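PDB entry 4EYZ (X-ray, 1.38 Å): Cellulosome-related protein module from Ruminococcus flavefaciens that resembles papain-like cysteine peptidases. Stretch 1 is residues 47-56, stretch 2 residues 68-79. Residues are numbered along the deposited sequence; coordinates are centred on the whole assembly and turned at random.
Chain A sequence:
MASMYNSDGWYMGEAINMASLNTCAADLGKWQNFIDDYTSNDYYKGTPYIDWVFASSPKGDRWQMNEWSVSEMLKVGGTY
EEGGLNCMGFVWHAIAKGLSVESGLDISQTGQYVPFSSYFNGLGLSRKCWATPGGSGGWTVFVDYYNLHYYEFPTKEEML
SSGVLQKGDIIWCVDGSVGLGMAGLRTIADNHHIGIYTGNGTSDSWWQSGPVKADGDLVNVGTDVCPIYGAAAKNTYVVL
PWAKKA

Stretch 1, residues 47-56: TPYIDWVFAS
Stretch 2 68-79: WSVSEMLKVGGT

What forms the apolar centre? W52, chi1 near 180° (t) and chi2 43°, lays one ring face over the helix that runs through E72 and M73 to K75: E72 CB sits 3.7 Å from the centroid of the six-membered ring of W52, almost on the ring normal, as a CH-pi contact. M73, a selenomethionine in m, m, m, curls its end to the edge of that ring, with SE 3.6 Å from W52 CE3. The same M73 SE lies 3.9 Å from A55 CB, and M73 CE lies 3.9 Å from I50 CD1, so one flexible, buried side chain touches three residues.

How does I50 fit beside it? In p, t, with extended backbone (phi/psi -131/149), I50 points toward the helix end, its CA 5.6 Å from the CA of V76. The CA of A55 lies 6.9 Å from the CA of M73, so stretch 1 runs roughly opposite to the helix. I50 CB meets V76 CG2 (V76 chi1 m) at 3.7 Å, and that methyl also lies 3.9 Å from W52 CB. Branched side chains suit this close packing, and the contact buries 505 Å² in all.

Why do glycines follow the helix? G77, at phi/psi 111/7, would jam a CB against the preceding carbonyl. At G78 (-64/149) a CB would clash with M73 O, 2.9 Å away, and crowd I50 CD1. G78 N donates to M73 O at 2.8 Å, folding the chain back as the helix ends. I50 CG2 packs 3.7 Å from G77 C, while P48 CB reaches G77 O at 4.2 Å.

What joins the polar edge? No direct hydrogen bond crosses; one water accepts from D51 N (2.9 Å) and donates to V76 O (2.8 Å). In stretch 1, with no regular helix or strand, a type I turn from W52 to A55, closed by A55 N to W52 O at 3.0 Å, carries V53 and F54 clear of the helix and returns A55 to M73. On the helix, K75 NZ bridges to E72 OE2 at 2.8 Å, pairing their charges.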

# COMPACT_ATOMS: atom_id res chain seq x y z
N THR A 47 -4.64 -14.17 5.09
CA THR A 47 -5.86 -13.56 4.59
C THR A 47 -5.92 -13.80 3.08
O THR A 47 -4.96 -13.54 2.37
CB THR A 47 -5.89 -12.04 4.83
OG1 THR A 47 -5.73 -11.75 6.22
CG2 THR A 47 -7.21 -11.45 4.36
N PRO A 48 -7.05 -14.29 2.58
CA PRO A 48 -7.13 -14.49 1.13
C PRO A 48 -6.97 -13.21 0.33
O PRO A 48 -7.53 -12.17 0.69
CB PRO A 48 -8.55 -15.03 0.92
CG PRO A 48 -9.03 -15.44 2.24
CD PRO A 48 -8.28 -14.72 3.28
N TYR A 49 -6.22 -13.29 -0.77
CA TYR A 49 -6.22 -12.25 -1.79
C TYR A 49 -7.43 -12.44 -2.68
O TYR A 49 -7.63 -13.53 -3.24
CB TYR A 49 -4.94 -12.29 -2.62
CG TYR A 49 -5.02 -11.36 -3.79
CD1 TYR A 49 -4.78 -10.00 -3.64
CD2 TYR A 49 -5.40 -11.81 -5.04
CE1 TYR A 49 -4.87 -9.15 -4.71
CE2 TYR A 49 -5.51 -10.97 -6.11
CZ TYR A 49 -5.25 -9.63 -5.94
OH TYR A 49 -5.36 -8.78 -7.01
N ILE A 50 -8.24 -11.39 -2.80
CA ILE A 50 -9.47 -11.46 -3.57
C ILE A 50 -9.61 -10.29 -4.55
O ILE A 50 -9.14 -9.18 -4.27
CB ILE A 50 -10.71 -11.57 -2.66
CG1 ILE A 50 -10.92 -10.30 -1.82
CG2 ILE A 50 -10.54 -12.78 -1.76
CD1 ILE A 50 -12.20 -10.33 -0.99
N ASP A 51 -10.26 -10.54 -5.67
CA ASP A 51 -10.34 -9.57 -6.77
C ASP A 51 -11.53 -8.61 -6.62
O ASP A 51 -12.43 -8.59 -7.46
CB ASP A 51 -10.40 -10.30 -8.12
CG ASP A 51 -10.24 -9.37 -9.30
OD1 ASP A 51 -9.73 -8.25 -9.12
OD2 ASP A 51 -10.62 -9.77 -10.43
N TRP A 52 -11.51 -7.84 -5.55
CA TRP A 52 -12.42 -6.71 -5.39
C TRP A 52 -11.56 -5.59 -4.88
O TRP A 52 -10.94 -5.71 -3.84
CB TRP A 52 -13.52 -7.01 -4.38
CG TRP A 52 -14.58 -5.92 -4.29
CD1 TRP A 52 -15.16 -5.24 -5.33
CD2 TRP A 52 -15.16 -5.39 -3.10
NE1 TRP A 52 -16.09 -4.35 -4.85
CE2 TRP A 52 -16.11 -4.43 -3.48
CE3 TRP A 52 -14.99 -5.67 -1.75
CZ2 TRP A 52 -16.89 -3.74 -2.55
CZ3 TRP A 52 -15.75 -4.99 -0.83
CH2 TRP A 52 -16.68 -4.03 -1.24
N VAL A 53 -11.54 -4.48 -5.62
CA VAL A 53 -10.58 -3.42 -5.35
C VAL A 53 -10.75 -2.84 -3.95
O VAL A 53 -9.80 -2.32 -3.38
CB VAL A 53 -10.68 -2.30 -6.42
CG1 VAL A 53 -12.02 -1.61 -6.38
CG2 VAL A 53 -9.54 -1.29 -6.25
N PHE A 54 -11.95 -2.93 -3.38
CA PHE A 54 -12.21 -2.31 -2.09
C PHE A 54 -11.99 -3.26 -0.90
O PHE A 54 -12.20 -2.87 0.25
CB PHE A 54 -13.63 -1.73 -2.05
CG PHE A 54 -13.88 -0.72 -3.13
CD1 PHE A 54 -13.11 0.42 -3.21
CD2 PHE A 54 -14.89 -0.90 -4.05
CE1 PHE A 54 -13.33 1.36 -4.20
CE2 PHE A 54 -15.12 0.04 -5.03
CZ PHE A 54 -14.34 1.17 -5.11
N ALA A 55 -11.53 -4.48 -1.18
CA ALA A 55 -11.30 -5.46 -0.10
C ALA A 55 -10.17 -5.01 0.81
O ALA A 55 -9.02 -4.85 0.38
CB ALA A 55 -11.01 -6.83 -0.66
N SER A 56 -10.49 -4.85 2.10
CA SER A 56 -9.59 -4.25 3.07
C SER A 56 -9.85 -4.81 4.47
O SER A 56 -9.77 -4.09 5.45
CB SER A 56 -9.71 -2.72 3.07
OG SER A 56 -11.05 -2.31 3.11
N TRP A 68 -22.91 -4.42 4.57
CA TRP A 68 -23.50 -4.82 3.30
C TRP A 68 -22.48 -5.25 2.24
O TRP A 68 -22.83 -5.97 1.31
CB TRP A 68 -24.39 -3.69 2.75
CG TRP A 68 -23.64 -2.48 2.32
CD1 TRP A 68 -23.37 -1.37 3.08
CD2 TRP A 68 -23.06 -2.24 1.04
NE1 TRP A 68 -22.66 -0.45 2.33
CE2 TRP A 68 -22.45 -0.97 1.08
CE3 TRP A 68 -23.00 -2.98 -0.15
CZ2 TRP A 68 -21.78 -0.42 -0.03
CZ3 TRP A 68 -22.34 -2.45 -1.23
CH2 TRP A 68 -21.75 -1.18 -1.17
N SER A 69 -21.23 -4.81 2.40
CA SER A 69 -20.11 -5.22 1.55
C SER A 69 -19.88 -6.73 1.50
O SER A 69 -19.15 -7.21 0.64
CB SER A 69 -18.82 -4.56 2.07
OG SER A 69 -18.78 -4.62 3.48
N VAL A 70 -20.44 -7.47 2.46
CA VAL A 70 -20.19 -8.90 2.53
C VAL A 70 -20.53 -9.60 1.22
O VAL A 70 -19.87 -10.57 0.84
CB VAL A 70 -20.94 -9.54 3.72
CG1 VAL A 70 -22.44 -9.50 3.50
CG2 VAL A 70 -20.46 -10.96 3.96
N SER A 71 -21.55 -9.13 0.51
CA SER A 71 -21.93 -9.78 -0.73
C SER A 71 -20.82 -9.73 -1.77
O SER A 71 -20.49 -10.75 -2.39
CB SER A 71 -23.21 -9.15 -1.28
OG SER A 71 -24.27 -9.44 -0.40
N GLU A 72 -20.24 -8.55 -1.96
CA GLU A 72 -19.12 -8.44 -2.90
C GLU A 72 -17.90 -9.22 -2.44
O GLU A 72 -17.20 -9.83 -3.24
CB GLU A 72 -18.75 -6.98 -3.13
CG GLU A 72 -19.78 -6.18 -3.91
CD GLU A 72 -20.17 -6.82 -5.23
OE1 GLU A 72 -19.27 -7.11 -6.04
OE2 GLU A 72 -21.38 -7.03 -5.47
N MSE A 73 -17.65 -9.22 -1.14
CA MSE A 73 -16.54 -9.98 -0.59
C MSE A 73 -16.68 -11.47 -0.90
O MSE A 73 -15.72 -12.11 -1.33
CB MSE A 73 -16.47 -9.79 0.93
CG MSE A 73 -16.19 -8.38 1.38
SE MSE A 73 -14.37 -7.79 1.06
CE MSE A 73 -13.52 -8.92 2.40
N LEU A 74 -17.87 -12.01 -0.66
CA LEU A 74 -18.09 -13.44 -0.84
C LEU A 74 -17.94 -13.88 -2.29
O LEU A 74 -17.44 -14.97 -2.56
CB LEU A 74 -19.47 -13.84 -0.33
CG LEU A 74 -19.65 -13.83 1.19
CD1 LEU A 74 -21.12 -13.91 1.54
CD2 LEU A 74 -18.90 -14.99 1.82
N LYS A 75 -18.37 -13.04 -3.23
CA LYS A 75 -18.33 -13.41 -4.64
C LYS A 75 -16.93 -13.78 -5.09
O LYS A 75 -16.74 -14.70 -5.89
CB LYS A 75 -18.85 -12.28 -5.52
CG LYS A 75 -20.34 -12.05 -5.42
CD LYS A 75 -20.75 -10.82 -6.20
CE LYS A 75 -22.22 -10.51 -6.01
NZ LYS A 75 -22.60 -9.25 -6.70
N VAL A 76 -15.96 -13.04 -4.59
CA VAL A 76 -14.60 -13.18 -5.09
C VAL A 76 -13.70 -13.98 -4.15
O VAL A 76 -12.50 -14.05 -4.36
CB VAL A 76 -13.97 -11.80 -5.39
CG1 VAL A 76 -14.69 -11.15 -6.57
CG2 VAL A 76 -14.01 -10.90 -4.18
N GLY A 77 -14.29 -14.57 -3.11
CA GLY A 77 -13.56 -15.52 -2.29
C GLY A 77 -13.25 -15.07 -0.88
O GLY A 77 -12.54 -15.74 -0.15
N GLY A 78 -13.79 -13.92 -0.47
CA GLY A 78 -13.68 -13.53 0.92
C GLY A 78 -14.43 -14.52 1.80
O GLY A 78 -15.40 -15.12 1.38
N THR A 79 -13.96 -14.72 3.03
CA THR A 79 -14.62 -15.66 3.93
C THR A 79 -14.95 -15.02 5.28
O THR A 79 -14.32 -14.04 5.70
CB THR A 79 -13.78 -16.91 4.20
OG1 THR A 79 -12.61 -16.54 4.91
CG2 THR A 79 -13.40 -17.60 2.89
O HOH W 1 -10.83 -13.27 -6.41